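Local atomic coordinates of hypothetical protein Atu2684 (Agrobacterium tumefaciens, PDB entry 2AXO), a protein that is of unknown function but belongs to the DUF1223 family and carries a CxxC disulfide in a thioredoxin-like domain, which may point to a redox role. Residues L76-D81 and T98-G103. Numbering follows the deposited sequence.
Sequences LSYHVD and TERQYG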
ATOM      1  N   LEU A  76      16.184   8.319  -8.234  1.00  8.43           N
ATOM      2  CA  LEU A  76      15.573   7.026  -8.495  1.00  7.69           C
ATOM      3  C   LEU A  76      14.064   7.132  -8.523  1.00  7.98           C
ATOM      4  O   LEU A  76      13.471   7.881  -7.748  1.00  8.66           O
ATOM      5  CB  LEU A  76      15.963   6.040  -7.403  1.00  6.94           C
ATOM      6  CG  LEU A  76      17.452   5.713  -7.313  1.00  8.62           C
ATOM      7  CD1 LEU A  76      17.730   5.038  -5.991  1.00  8.62           C
ATOM      8  CD2 LEU A  76      17.860   4.818  -8.480  1.00  9.12           C
ATOM      9  N   SER A  77      13.447   6.369  -9.413  1.00  7.33           N
ATOM     10  CA  SER A  77      12.000   6.348  -9.518  1.00 10.55           C
ATOM     11  C   SER A  77      11.499   4.937  -9.203  1.00 10.42           C
ATOM     12  O   SER A  77      11.909   3.969  -9.845  1.00 10.64           O
ATOM     13  CB  SER A  77      11.562   6.745 -10.926  1.00 12.46           C
ATOM     14  OG  SER A  77      10.157   6.658 -11.041  1.00 21.00           O
ATOM     15  N   TYR A  78      10.635   4.830  -8.198  1.00  8.84           N
ATOM     16  CA  TYR A  78      10.058   3.546  -7.808  1.00 10.34           C
ATOM     17  C   TYR A  78       8.571   3.520  -8.140  1.00 12.03           C
ATOM     18  O   TYR A  78       7.769   4.149  -7.448  1.00 12.94           O
ATOM     19  CB  TYR A  78      10.194   3.295  -6.304  1.00 10.61           C
ATOM     20  CG  TYR A  78      11.609   3.174  -5.792  1.00  9.09           C
ATOM     21  CD1 TYR A  78      12.352   4.308  -5.472  1.00 11.20           C
ATOM     22  CD2 TYR A  78      12.196   1.923  -5.600  1.00 11.45           C
ATOM     23  CE1 TYR A  78      13.647   4.199  -4.974  1.00 10.91           C
ATOM     24  CE2 TYR A  78      13.491   1.803  -5.104  1.00 10.16           C
ATOM     25  CZ  TYR A  78      14.209   2.943  -4.793  1.00  9.97           C
ATOM     26  OH  TYR A  78      15.489   2.837  -4.307  1.00 11.69           O
ATOM     27  N   HIS A  79       8.194   2.791  -9.182  1.00 12.57           N
ATOM     28  CA  HIS A  79       6.786   2.704  -9.547  1.00 13.14           C
ATOM     29  C   HIS A  79       6.058   1.772  -8.587  1.00 13.48           C
ATOM     30  O   HIS A  79       6.421   0.602  -8.455  1.00 13.39           O
ATOM     31  CB  HIS A  79       6.635   2.201 -10.984  1.00 13.49           C
ATOM     32  CG  HIS A  79       7.003   3.216 -12.021  1.00 14.99           C
ATOM     33  ND1 HIS A  79       8.293   3.667 -12.198  1.00 17.72           N
ATOM     34  CD2 HIS A  79       6.246   3.873 -12.932  1.00 13.97           C
ATOM     35  CE1 HIS A  79       8.317   4.557 -13.176  1.00 15.25           C
ATOM     36  NE2 HIS A  79       7.088   4.700 -13.637  1.00 19.28           N
ATOM     37  N   VAL A  80       5.038   2.300  -7.915  1.00 15.10           N
ATOM     38  CA  VAL A  80       4.250   1.522  -6.958  1.00 15.99           C
ATOM     39  C   VAL A  80       3.145   0.743  -7.669  1.00 18.07           C
ATOM     40  O   VAL A  80       2.724   1.106  -8.765  1.00 18.16           O
ATOM     41  CB  VAL A  80       3.628   2.437  -5.880  1.00 16.83           C
ATOM     42  CG1 VAL A  80       4.736   3.083  -5.065  1.00 17.32           C
ATOM     43  CG2 VAL A  80       2.752   3.504  -6.530  1.00 15.36           C
ATOM     44  N   ASP A  81       2.670  -0.329  -7.044  1.00 19.82           N
ATOM     45  CA  ASP A  81       1.641  -1.146  -7.675  1.00 21.35           C
ATOM     46  C   ASP A  81       0.206  -0.830  -7.277  1.00 22.17           C
ATOM     47  O   ASP A  81      -0.729  -1.366  -7.868  1.00 23.72           O
ATOM     48  CB  ASP A  81       1.921  -2.633  -7.415  1.00 23.01           C
ATOM     49  CG  ASP A  81       1.748  -3.017  -5.956  1.00 23.63           C
ATOM     50  OD1 ASP A  81       1.561  -2.118  -5.108  1.00 22.99           O
ATOM     51  OD2 ASP A  81       1.804  -4.227  -5.653  1.00 25.76           O
ATOM     52  N   THR A  98       6.606  -0.999  -3.707  1.00 14.27           N
ATOM     53  CA  THR A  98       5.617  -0.507  -2.770  1.00 13.62           C
ATOM     54  C   THR A  98       6.065  -0.846  -1.348  1.00 13.93           C
ATOM     55  O   THR A  98       5.943  -0.022  -0.442  1.00 13.69           O
ATOM     56  CB  THR A  98       4.226  -1.111  -3.049  1.00 15.23           C
ATOM     57  OG1 THR A  98       3.872  -0.879  -4.420  1.00 12.78           O
ATOM     58  CG2 THR A  98       3.177  -0.462  -2.153  1.00 15.83           C
ATOM     59  N   GLU A  99       6.603  -2.043  -1.151  1.00 12.95           N
ATOM     60  CA  GLU A  99       7.067  -2.428   0.178  1.00 14.38           C
ATOM     61  C   GLU A  99       8.153  -1.491   0.692  1.00 12.70           C
ATOM     62  O   GLU A  99       8.230  -1.225   1.894  1.00 12.91           O
ATOM     63  CB  GLU A  99       7.577  -3.871   0.171  1.00 18.00           C
ATOM     64  CG  GLU A  99       6.474  -4.877  -0.104  1.00 23.65           C
ATOM     65  CD  GLU A  99       6.929  -6.305   0.075  1.00 28.11           C
ATOM     66  OE1 GLU A  99       7.949  -6.685  -0.537  1.00 31.41           O
ATOM     67  OE2 GLU A  99       6.262  -7.050   0.825  1.00 31.51           O
ATOM     68  N   ARG A 100       8.988  -0.982  -0.210  1.00 12.04           N
ATOM     69  CA  ARG A 100      10.037  -0.057   0.209  1.00 11.52           C
ATOM     70  C   ARG A 100       9.386   1.233   0.703  1.00 11.35           C
ATOM     71  O   ARG A 100       9.823   1.806   1.696  1.00 10.02           O
ATOM     72  CB  ARG A 100      11.012   0.231  -0.942  1.00 12.52           C
ATOM     73  CG  ARG A 100      12.184   1.143  -0.565  1.00 12.97           C
ATOM     74  CD  ARG A 100      13.254   1.109  -1.652  1.00 13.08           C
ATOM     75  NE  ARG A 100      14.394   1.997  -1.396  1.00 12.13           N
ATOM     76  CZ  ARG A 100      15.325   1.788  -0.469  1.00 11.82           C
ATOM     77  NH1 ARG A 100      15.268   0.719   0.319  1.00 10.26           N
ATOM     78  NH2 ARG A 100      16.333   2.634  -0.346  1.00 10.29           N
ATOM     79  N   GLN A 101       8.334   1.693   0.030  1.00 10.23           N
ATOM     80  CA  GLN A 101       7.680   2.908   0.492  1.00 10.86           C
ATOM     81  C   GLN A 101       7.056   2.647   1.869  1.00 12.51           C
ATOM     82  O   GLN A 101       6.967   3.557   2.691  1.00 11.34           O
ATOM     83  CB  GLN A 101       6.618   3.383  -0.503  1.00 10.83           C
ATOM     84  CG  GLN A 101       5.944   4.692  -0.111  1.00 12.90           C
ATOM     85  CD  GLN A 101       4.943   5.163  -1.152  1.00 13.03           C
ATOM     86  OE1 GLN A 101       4.244   4.355  -1.765  1.00 13.14           O
ATOM     87  NE2 GLN A 101       4.855   6.475  -1.341  1.00 14.60           N
ATOM     88  N   TYR A 102       6.633   1.407   2.121  1.00 12.57           N
ATOM     89  CA  TYR A 102       6.057   1.058   3.423  1.00 15.31           C
ATOM     90  C   TYR A 102       7.153   1.118   4.480  1.00 13.54           C
ATOM     91  O   TYR A 102       6.939   1.598   5.594  1.00 13.28           O
ATOM     92  CB  TYR A 102       5.466  -0.358   3.418  1.00 17.01           C
ATOM     93  CG  TYR A 102       4.288  -0.554   2.497  1.00 21.88           C
ATOM     94  CD1 TYR A 102       3.391   0.481   2.248  1.00 21.64           C
ATOM     95  CD2 TYR A 102       4.038  -1.797   1.918  1.00 23.90           C
ATOM     96  CE1 TYR A 102       2.271   0.284   1.445  1.00 23.33           C
ATOM     97  CE2 TYR A 102       2.919  -2.004   1.119  1.00 26.19           C
ATOM     98  CZ  TYR A 102       2.040  -0.956   0.891  1.00 24.94           C
ATOM     99  OH  TYR A 102       0.915  -1.160   0.125  1.00 28.24           O
ATOM    100  N   GLY A 103       8.328   0.612   4.123  1.00 11.99           N
ATOM    101  CA  GLY A 103       9.447   0.624   5.044  1.00 14.20           C
ATOM    102  C   GLY A 103       9.736   2.042   5.484  1.00 14.90           C
ATOM    103  O   GLY A 103      10.002   2.299   6.659  1.00 15.23           O
TER
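With CG anti to its backbone N (chi1 -177°) and the chain extended as far as NE, R100 reaches out from its helix to Y78, whose own CG stands anti to the carbonyl carbon (chi1 -64°). The two side chains cross obliquely, R100 CD meeting the CE2-CZ side of the ring at 3.5 Å from Y78 CE2. R100 NE comes to 3.2 Å from Y78 OH. The ring and guanidinium planes are 37° apart. Beyond the tyrosine, R100 NH2 goes on to a salt bridge with E47 and a hydrogen bond with Q239, while F49 stacks with the Y78 ring from the neighbouring strand.

Further along, V80 and T98 bring the backbones together, their CA atoms 4.9 Å apart. T98 OG1 sits 3.6 Å from V80 CB. It donates a 2.7 Å hydrogen bond to D81 OD1, which it meets from well above the carboxylate plane. The same OG1 lies 2.9 Å from D81 N. V80 CG1 touches Q101 OE1 at 3.6 Å; that oxygen is hydrogen-bonded to Y82 OH, and Q101 NE2 is held by Q117 and the carbonyl of Y114, so the amide is gripped at both ends.

Y102 of the second subunit packs against T98. Here helix 95-107 lies against strand 74-79, which strands 45-50 and 196-212 border. The beta-alpha-beta unit 45-50, 58-70, 74-79, followed by this helix and the hairpin 117-120/124-127, is the order of elements in a thioredoxin-like fold.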